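Local coordinates for protein phosphatase (Mycoplasma pneumoniae M129, PDB 1T71) that probably hydrolyses phosphoester bonds, perhaps those of 2',3'-cyclic nucleotides, at a site that holds two iron ions, at residues S4-F9 with Q34-I39; G11-K16 with V40-T45; N136-L141 with N166-A171. One frame throughout, in Å; residues are numbered along the deposited sequence.

In the fold
Contacts 1 and 2 follow each other along the same pair of segments. In contact 1 strands 6-10 and 37-41 run side by side as sheet neighbours; in contact 2 the continuations of both, from the end of strand 37-41 onward, bring their residues to iron. Contact 2 is wholly buried close to the centre of the molecule, whereas contact 1 is mostly buried along its strands but reaches solvent at its start. Contact 3 stands apart, about 24 Å between centres from contact 2, joining two helices packed on one face of the other six-stranded sheet, partly buried. Chemistry follows place: backbone bonds with apolar side chains in contact 1, metal ligands and turns in contact 2, aromatic packing in contact 3.

Contact 1 (S4-F9 with Q34-I39); sequences SIKFIF and QADLVI
Residues 4-9 and 34-39 form the two parallel arms of a beta-alpha-beta crossover: strand 6-10 and strand 37-41 are neighbours in a mixed sheet, and the chain between them is mostly helix. Before the regular pairing begins, Asp36 holds the Lys6 backbone at both its N-H and its carbonyl. Its carboxylate OD2 offers the lone pair facing away from OD1 to Lys6 N, 2.9 Å off and almost straight at 176°, while Asp36 N gives 2.7 Å to Lys6 O, an acceptor that also takes a weak bond from Leu37 N. The Lys6 side chain starts from a chi1 of -67°, with CG anti to the carbonyl carbon. Its CB lies 3.7 Å from Asp36 OD2 and touches Gln34 O as well; CG grazes that carbonyl, and CD presses closest, 3.5 Å from Gln34 O, with Gln34 CB alongside. Beyond CD the extended chain leaves NZ well short of a salt bridge with the Asp36 carboxylate. Farther on the bonds are those of a parallel sheet: Ile8 N to Leu37 O, then Ile39 N to Ile8 O at 2.9 Å and 174°. Phe7, Phe9, Leu37 and Ile39 share one face, which packs on strands 117-124 and 152-158 of the second sheet. There Phe7 and Leu37 run alongside each other, with CE2 of Phe7 3.7 Å from CD1 of Leu37, and Ile39 sets CB and CG2 against the Phe9 ring. On the other face Ile8 reaches back so that CD1 meets CB of Ala35, while its CB looks to Val38 CG2. At the start of the pairing, a water donates 2.6 Å to Asp36 OD2 and 2.7 Å to Ser4 O.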
# COMPACT_ATOMS: atom_id res chain seq x y z
N SER A 4 0.96 10.18 21.98
CA SER A 4 1.42 9.63 20.72
C SER A 4 0.24 9.34 19.83
O SER A 4 -0.91 9.45 20.24
CB SER A 4 2.18 8.33 20.99
OG SER A 4 1.33 7.36 21.57
N ILE A 5 0.53 8.97 18.59
CA ILE A 5 -0.50 8.63 17.63
C ILE A 5 -0.19 7.21 17.17
O ILE A 5 0.93 6.91 16.75
CB ILE A 5 -0.49 9.60 16.44
CG1 ILE A 5 -0.67 11.03 16.95
CG2 ILE A 5 -1.62 9.25 15.48
CD1 ILE A 5 -0.52 12.10 15.88
N LYS A 6 -1.18 6.33 17.29
CA LYS A 6 -1.03 4.94 16.91
C LYS A 6 -1.66 4.69 15.55
O LYS A 6 -2.85 4.97 15.35
CB LYS A 6 -1.66 4.06 17.99
CG LYS A 6 -0.90 4.14 19.30
CD LYS A 6 -1.66 3.55 20.47
CE LYS A 6 -0.87 3.78 21.75
NZ LYS A 6 -1.71 3.60 22.97
N PHE A 7 -0.86 4.19 14.62
CA PHE A 7 -1.34 3.92 13.26
C PHE A 7 -1.31 2.45 12.88
O PHE A 7 -0.62 1.64 13.49
CB PHE A 7 -0.49 4.63 12.21
CG PHE A 7 -0.34 6.11 12.40
CD1 PHE A 7 0.52 6.62 13.36
CD2 PHE A 7 -1.00 6.99 11.55
CE1 PHE A 7 0.74 7.99 13.47
CE2 PHE A 7 -0.79 8.36 11.65
CZ PHE A 7 0.08 8.87 12.61
N ILE A 8 -2.06 2.14 11.83
CA ILE A 8 -2.11 0.80 11.25
C ILE A 8 -2.07 1.02 9.74
O ILE A 8 -2.93 1.70 9.19
CB ILE A 8 -3.41 0.04 11.60
CG1 ILE A 8 -3.31 -0.54 13.01
CG2 ILE A 8 -3.64 -1.09 10.59
CD1 ILE A 8 -4.57 -1.30 13.45
N PHE A 9 -1.06 0.46 9.08
CA PHE A 9 -0.93 0.59 7.63
C PHE A 9 -1.03 -0.80 6.99
O PHE A 9 -0.25 -1.69 7.31
CB PHE A 9 0.41 1.24 7.27
CG PHE A 9 0.58 1.50 5.79
CD1 PHE A 9 0.81 0.45 4.91
CD2 PHE A 9 0.44 2.78 5.28
CE1 PHE A 9 0.89 0.67 3.53
CE2 PHE A 9 0.53 3.02 3.91
CZ PHE A 9 0.75 1.96 3.03
N GLN A 34 -5.22 -0.24 19.78
CA GLN A 34 -5.74 1.06 20.19
C GLN A 34 -5.36 2.05 19.11
O GLN A 34 -4.98 3.18 19.40
CB GLN A 34 -5.13 1.50 21.53
CG GLN A 34 -5.78 0.88 22.75
CD GLN A 34 -7.29 1.11 22.80
OE1 GLN A 34 -8.06 0.39 22.16
NE2 GLN A 34 -7.70 2.13 23.55
N ALA A 35 -5.45 1.61 17.86
CA ALA A 35 -5.10 2.46 16.73
C ALA A 35 -5.99 3.67 16.67
O ALA A 35 -7.17 3.61 17.00
CB ALA A 35 -5.19 1.67 15.44
N ASP A 36 -5.42 4.79 16.23
CA ASP A 36 -6.16 6.03 16.08
C ASP A 36 -6.54 6.22 14.62
O ASP A 36 -7.58 6.79 14.31
CB ASP A 36 -5.29 7.22 16.52
CG ASP A 36 -4.97 7.20 18.00
OD1 ASP A 36 -5.91 7.26 18.82
OD2 ASP A 36 -3.77 7.11 18.34
N LEU A 37 -5.68 5.73 13.73
CA LEU A 37 -5.89 5.88 12.30
C LEU A 37 -5.52 4.63 11.50
O LEU A 37 -4.59 3.90 11.86
CB LEU A 37 -5.06 7.06 11.80
CG LEU A 37 -5.43 8.43 12.38
CD1 LEU A 37 -4.32 9.43 12.11
CD2 LEU A 37 -6.75 8.89 11.78
N VAL A 38 -6.24 4.41 10.41
CA VAL A 38 -6.00 3.26 9.54
C VAL A 38 -5.77 3.75 8.11
O VAL A 38 -6.58 4.48 7.54
CB VAL A 38 -7.22 2.29 9.54
CG1 VAL A 38 -6.98 1.15 8.54
CG2 VAL A 38 -7.44 1.74 10.93
N ILE A 39 -4.63 3.36 7.54
CA ILE A 39 -4.26 3.75 6.18
C ILE A 39 -4.04 2.47 5.38
O ILE A 39 -3.49 1.49 5.90
CB ILE A 39 -2.95 4.56 6.19
CG1 ILE A 39 -3.03 5.67 7.24
CG2 ILE A 39 -2.68 5.14 4.80
CD1 ILE A 39 -1.73 6.42 7.43
O HOH W 1 -2.71 7.52 20.72

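Contact 2 (G11-K16 with V40-T45); sequences GDVYGK and VNAENT. With FE (Fe (III) ion), chain B; FE (Fe (III) ion), chain C.
The di-iron site is built here, where residues 11-16 and 40-45 leave neighbouring strands. Asp12 OD2 binds the iron of chain B at 2.2 Å. Glu43 OE1 bridges both ions, 2.2 Å from each. Asn44 is the third ligand seen; ND2 is modelled 2.1 Å from the iron of chain B, though an amide would be expected to use its oxygen. His185, also assigned to that iron, lies beside Asn44. Asn71 and His183 bind the chain C iron; His158, assigned to it, has NE2 hydrogen-bonded to Asp12 OD2 in this model. Glu43 gets there by a crowded chi1 of 84° and a bend at chi2, and its OE2 accepts from His72 N. Such placement of ligands just past strand ends belongs to the calcineurin-like metallophosphoesterase fold. Asn41 is second shell: OD1 takes Glu43 N at 3.1 Å in an Asx turn, ND2 bonds Asp156 OD1, and the amide stacks on the Asp12 carboxylate, planes 8° apart. A type I turn from Ala42 to Thr45 follows, Ala42 O held by Thr45 N and OG1. Between the segments, Val13 N bonds Asn41 O at 2.9 Å, and Gly15 N reaches Asn44 O from above the carbonyl plane. Tyr14 CD2 rests 3.5 Å from Asn44 CB.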
# COMPACT_ATOMS: atom_id res chain seq x y z
N GLY A 11 -1.15 -3.29 3.51
CA GLY A 11 -0.66 -3.36 2.14
C GLY A 11 -1.73 -3.57 1.08
O GLY A 11 -2.89 -3.81 1.40
N ASP A 12 -1.31 -3.49 -0.18
CA ASP A 12 -2.19 -3.64 -1.34
C ASP A 12 -3.43 -4.49 -1.15
O ASP A 12 -3.34 -5.71 -0.98
CB ASP A 12 -1.39 -4.21 -2.53
CG ASP A 12 -0.23 -3.33 -2.94
OD1 ASP A 12 0.53 -2.90 -2.04
OD2 ASP A 12 -0.07 -3.08 -4.15
N VAL A 13 -4.59 -3.84 -1.20
CA VAL A 13 -5.88 -4.53 -1.08
C VAL A 13 -6.13 -5.18 -2.43
O VAL A 13 -6.13 -4.49 -3.45
CB VAL A 13 -7.03 -3.55 -0.77
CG1 VAL A 13 -8.35 -4.29 -0.76
CG2 VAL A 13 -6.80 -2.89 0.57
N TYR A 14 -6.35 -6.48 -2.46
CA TYR A 14 -6.53 -7.18 -3.72
C TYR A 14 -7.81 -8.02 -3.83
O TYR A 14 -7.94 -9.07 -3.19
CB TYR A 14 -5.29 -8.07 -3.95
CG TYR A 14 -5.13 -8.66 -5.33
CD1 TYR A 14 -6.06 -9.56 -5.85
CD2 TYR A 14 -4.02 -8.33 -6.12
CE1 TYR A 14 -5.88 -10.13 -7.13
CE2 TYR A 14 -3.84 -8.88 -7.39
CZ TYR A 14 -4.77 -9.78 -7.88
OH TYR A 14 -4.58 -10.32 -9.13
N GLY A 15 -8.74 -7.55 -4.65
CA GLY A 15 -9.99 -8.26 -4.88
C GLY A 15 -10.93 -8.47 -3.71
O GLY A 15 -10.81 -7.85 -2.65
N LYS A 16 -11.89 -9.37 -3.92
CA LYS A 16 -12.89 -9.68 -2.90
C LYS A 16 -12.24 -10.29 -1.67
O LYS A 16 -12.62 -9.99 -0.54
CB LYS A 16 -13.93 -10.66 -3.47
CG LYS A 16 -15.08 -10.95 -2.53
CD LYS A 16 -16.08 -11.95 -3.12
CE LYS A 16 -16.60 -11.51 -4.49
NZ LYS A 16 -17.31 -10.19 -4.49
N VAL A 40 -4.49 2.46 4.13
CA VAL A 40 -4.29 1.27 3.30
C VAL A 40 -4.02 1.64 1.86
O VAL A 40 -4.47 2.67 1.37
CB VAL A 40 -5.52 0.32 3.34
CG1 VAL A 40 -6.02 0.18 4.77
CG2 VAL A 40 -6.62 0.82 2.41
N ASN A 41 -3.25 0.79 1.19
CA ASN A 41 -2.97 0.98 -0.23
C ASN A 41 -4.06 0.11 -0.85
O ASN A 41 -4.15 -1.08 -0.54
CB ASN A 41 -1.58 0.44 -0.58
CG ASN A 41 -1.26 0.59 -2.05
OD1 ASN A 41 -2.01 0.13 -2.91
ND2 ASN A 41 -0.14 1.25 -2.36
N ALA A 42 -4.89 0.70 -1.70
CA ALA A 42 -6.01 -0.03 -2.31
C ALA A 42 -5.92 -0.15 -3.83
O ALA A 42 -6.93 -0.35 -4.51
CB ALA A 42 -7.33 0.66 -1.93
N GLU A 43 -4.70 -0.09 -4.36
CA GLU A 43 -4.50 -0.14 -5.80
C GLU A 43 -4.99 -1.38 -6.56
O GLU A 43 -5.11 -1.32 -7.78
CB GLU A 43 -3.02 0.07 -6.13
CG GLU A 43 -2.18 -1.18 -6.04
CD GLU A 43 -1.20 -1.28 -7.19
OE1 GLU A 43 -0.56 -2.34 -7.31
OE2 GLU A 43 -1.07 -0.31 -7.96
N ASN A 44 -5.26 -2.48 -5.86
CA ASN A 44 -5.74 -3.71 -6.51
C ASN A 44 -7.15 -4.10 -6.06
O ASN A 44 -7.60 -5.21 -6.33
CB ASN A 44 -4.79 -4.87 -6.20
CG ASN A 44 -3.42 -4.70 -6.83
OD1 ASN A 44 -3.25 -4.86 -8.04
ND2 ASN A 44 -2.43 -4.37 -6.01
N THR A 45 -7.84 -3.20 -5.37
CA THR A 45 -9.15 -3.49 -4.84
C THR A 45 -10.21 -4.09 -5.77
O THR A 45 -10.73 -5.17 -5.50
CB THR A 45 -9.76 -2.25 -4.16
OG1 THR A 45 -8.88 -1.80 -3.12
CG2 THR A 45 -11.12 -2.58 -3.55
FE FE B . -0.33 -4.12 -6.08
FE FE C . 1.58 -2.39 -7.92

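Contact 3 (N136-L141 with N166-A171); sequences NPFKVL and NAFCMA
Helix-to-helix packing through a pair of phenylalanines joins residues 136-141 to 166-171, on the outer side of the second six-stranded sheet. Helices 137-145 and 162-172 are successive connections there: the first links strand 117-124 to its parallel neighbour 152-158, and the second links 152-158 to 178-182. The two short segments run roughly the same way, 28° apart, but their axes stay 11.2 Å from each other, so large side chains must span the gap. Phe138 and Phe168 share this almost equally. With CG anti to the carbonyl carbon, chi1 -70°, the Phe138 ring is sent across to lie against the other helix, where CE1 comes to 3.5 Å from Phe168 CA. Its edge looks at Ala171, whose CB is 4.1 Å from CE1, and at Ala167 O, one turn earlier. One face receives Phe168: CD2 stands 3.9 Å above the plane and over the ring centre, the planes make 65°, and the centroids are 5.3 Å apart, an edge-to-face (T-shaped) pair. Phe168 starts the other way, CG anti to the backbone N, and the far end of its ring reaches the first helix, CE2 near Pro137 CB and CZ 4.3 Å from Leu141 CG. Phe157 stacks on the Phe168 ring, and Leu123 touches both it and Leu141, so this ring ties the helices to the sheet beneath. Side chain meets side chain through carbon alone, though two backbone carbonyls, Ala167 O and Pro137 O, lie at the ring edges; the polarised C-H edge of Phe168 on the pi face of Phe138 probably adds a modest directional preference to dispersion and exclusion of water.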
# COMPACT_ATOMS: atom_id res chain seq x y z
N ASN A 136 11.29 11.80 -11.29
CA ASN A 136 12.12 11.13 -10.28
C ASN A 136 11.56 11.22 -8.85
O ASN A 136 11.37 12.32 -8.32
CB ASN A 136 13.54 11.71 -10.30
CG ASN A 136 14.53 10.82 -9.59
OD1 ASN A 136 15.25 10.04 -10.23
ND2 ASN A 136 14.57 10.90 -8.27
N PRO A 137 11.31 10.07 -8.20
CA PRO A 137 10.77 9.97 -6.84
C PRO A 137 11.67 10.65 -5.82
O PRO A 137 11.20 11.35 -4.92
CB PRO A 137 10.69 8.46 -6.59
CG PRO A 137 10.84 7.84 -7.94
CD PRO A 137 11.77 8.75 -8.66
N PHE A 138 12.97 10.41 -5.94
CA PHE A 138 13.96 10.98 -5.03
C PHE A 138 13.91 12.50 -5.08
O PHE A 138 13.81 13.17 -4.05
CB PHE A 138 15.37 10.50 -5.41
CG PHE A 138 15.61 9.04 -5.12
CD1 PHE A 138 16.25 8.65 -3.95
CD2 PHE A 138 15.19 8.06 -6.01
CE1 PHE A 138 16.46 7.30 -3.66
CE2 PHE A 138 15.39 6.70 -5.73
CZ PHE A 138 16.02 6.32 -4.56
N LYS A 139 13.99 13.05 -6.29
CA LYS A 139 13.95 14.50 -6.45
C LYS A 139 12.62 15.08 -5.99
O LYS A 139 12.59 16.06 -5.25
CB LYS A 139 14.23 14.87 -7.91
CG LYS A 139 15.57 14.35 -8.40
CD LYS A 139 15.94 14.87 -9.77
CE LYS A 139 17.30 14.33 -10.18
NZ LYS A 139 17.75 14.87 -11.49
N VAL A 140 11.51 14.47 -6.41
CA VAL A 140 10.19 14.96 -6.03
C VAL A 140 9.98 15.03 -4.52
O VAL A 140 9.54 16.05 -4.00
CB VAL A 140 9.06 14.07 -6.62
CG1 VAL A 140 7.71 14.46 -6.00
CG2 VAL A 140 9.01 14.24 -8.13
N LEU A 141 10.30 13.96 -3.81
CA LEU A 141 10.11 13.93 -2.37
C LEU A 141 11.05 14.90 -1.66
O LEU A 141 10.68 15.50 -0.66
CB LEU A 141 10.31 12.51 -1.83
CG LEU A 141 9.89 12.22 -0.38
CD1 LEU A 141 11.00 12.59 0.55
CD2 LEU A 141 8.62 12.97 -0.02
N ASN A 166 15.66 0.26 -0.79
CA ASN A 166 16.63 0.54 0.24
C ASN A 166 17.46 1.79 -0.04
O ASN A 166 17.93 2.45 0.89
CB ASN A 166 17.50 -0.69 0.46
CG ASN A 166 16.77 -1.77 1.24
OD1 ASN A 166 16.74 -1.74 2.47
ND2 ASN A 166 16.15 -2.71 0.53
N ALA A 167 17.65 2.13 -1.31
CA ALA A 167 18.39 3.33 -1.65
C ALA A 167 17.53 4.51 -1.19
O ALA A 167 18.04 5.51 -0.69
CB ALA A 167 18.63 3.41 -3.15
N PHE A 168 16.22 4.37 -1.36
CA PHE A 168 15.27 5.40 -0.97
C PHE A 168 15.32 5.54 0.55
O PHE A 168 15.31 6.64 1.09
CB PHE A 168 13.86 5.00 -1.44
CG PHE A 168 12.84 6.11 -1.37
CD1 PHE A 168 12.03 6.27 -0.25
CD2 PHE A 168 12.68 6.99 -2.43
CE1 PHE A 168 11.07 7.28 -0.19
CE2 PHE A 168 11.72 8.00 -2.39
CZ PHE A 168 10.91 8.14 -1.27
N CYS A 169 15.40 4.40 1.24
CA CYS A 169 15.47 4.38 2.70
C CYS A 169 16.72 5.12 3.17
O CYS A 169 16.67 5.91 4.11
CB CYS A 169 15.52 2.93 3.20
SG CYS A 169 15.80 2.76 4.99
N MET A 170 17.83 4.85 2.51
CA MET A 170 19.10 5.46 2.87
C MET A 170 19.10 6.96 2.63
O MET A 170 19.72 7.72 3.38
CB MET A 170 20.23 4.79 2.09
CG MET A 170 21.46 4.55 2.93
SD MET A 170 21.35 3.09 3.99
CE MET A 170 19.99 3.46 5.08
N ALA A 171 18.39 7.39 1.59
CA ALA A 171 18.33 8.80 1.25
C ALA A 171 17.47 9.65 2.19
O ALA A 171 17.87 10.75 2.56
CB ALA A 171 17.82 8.95 -0.18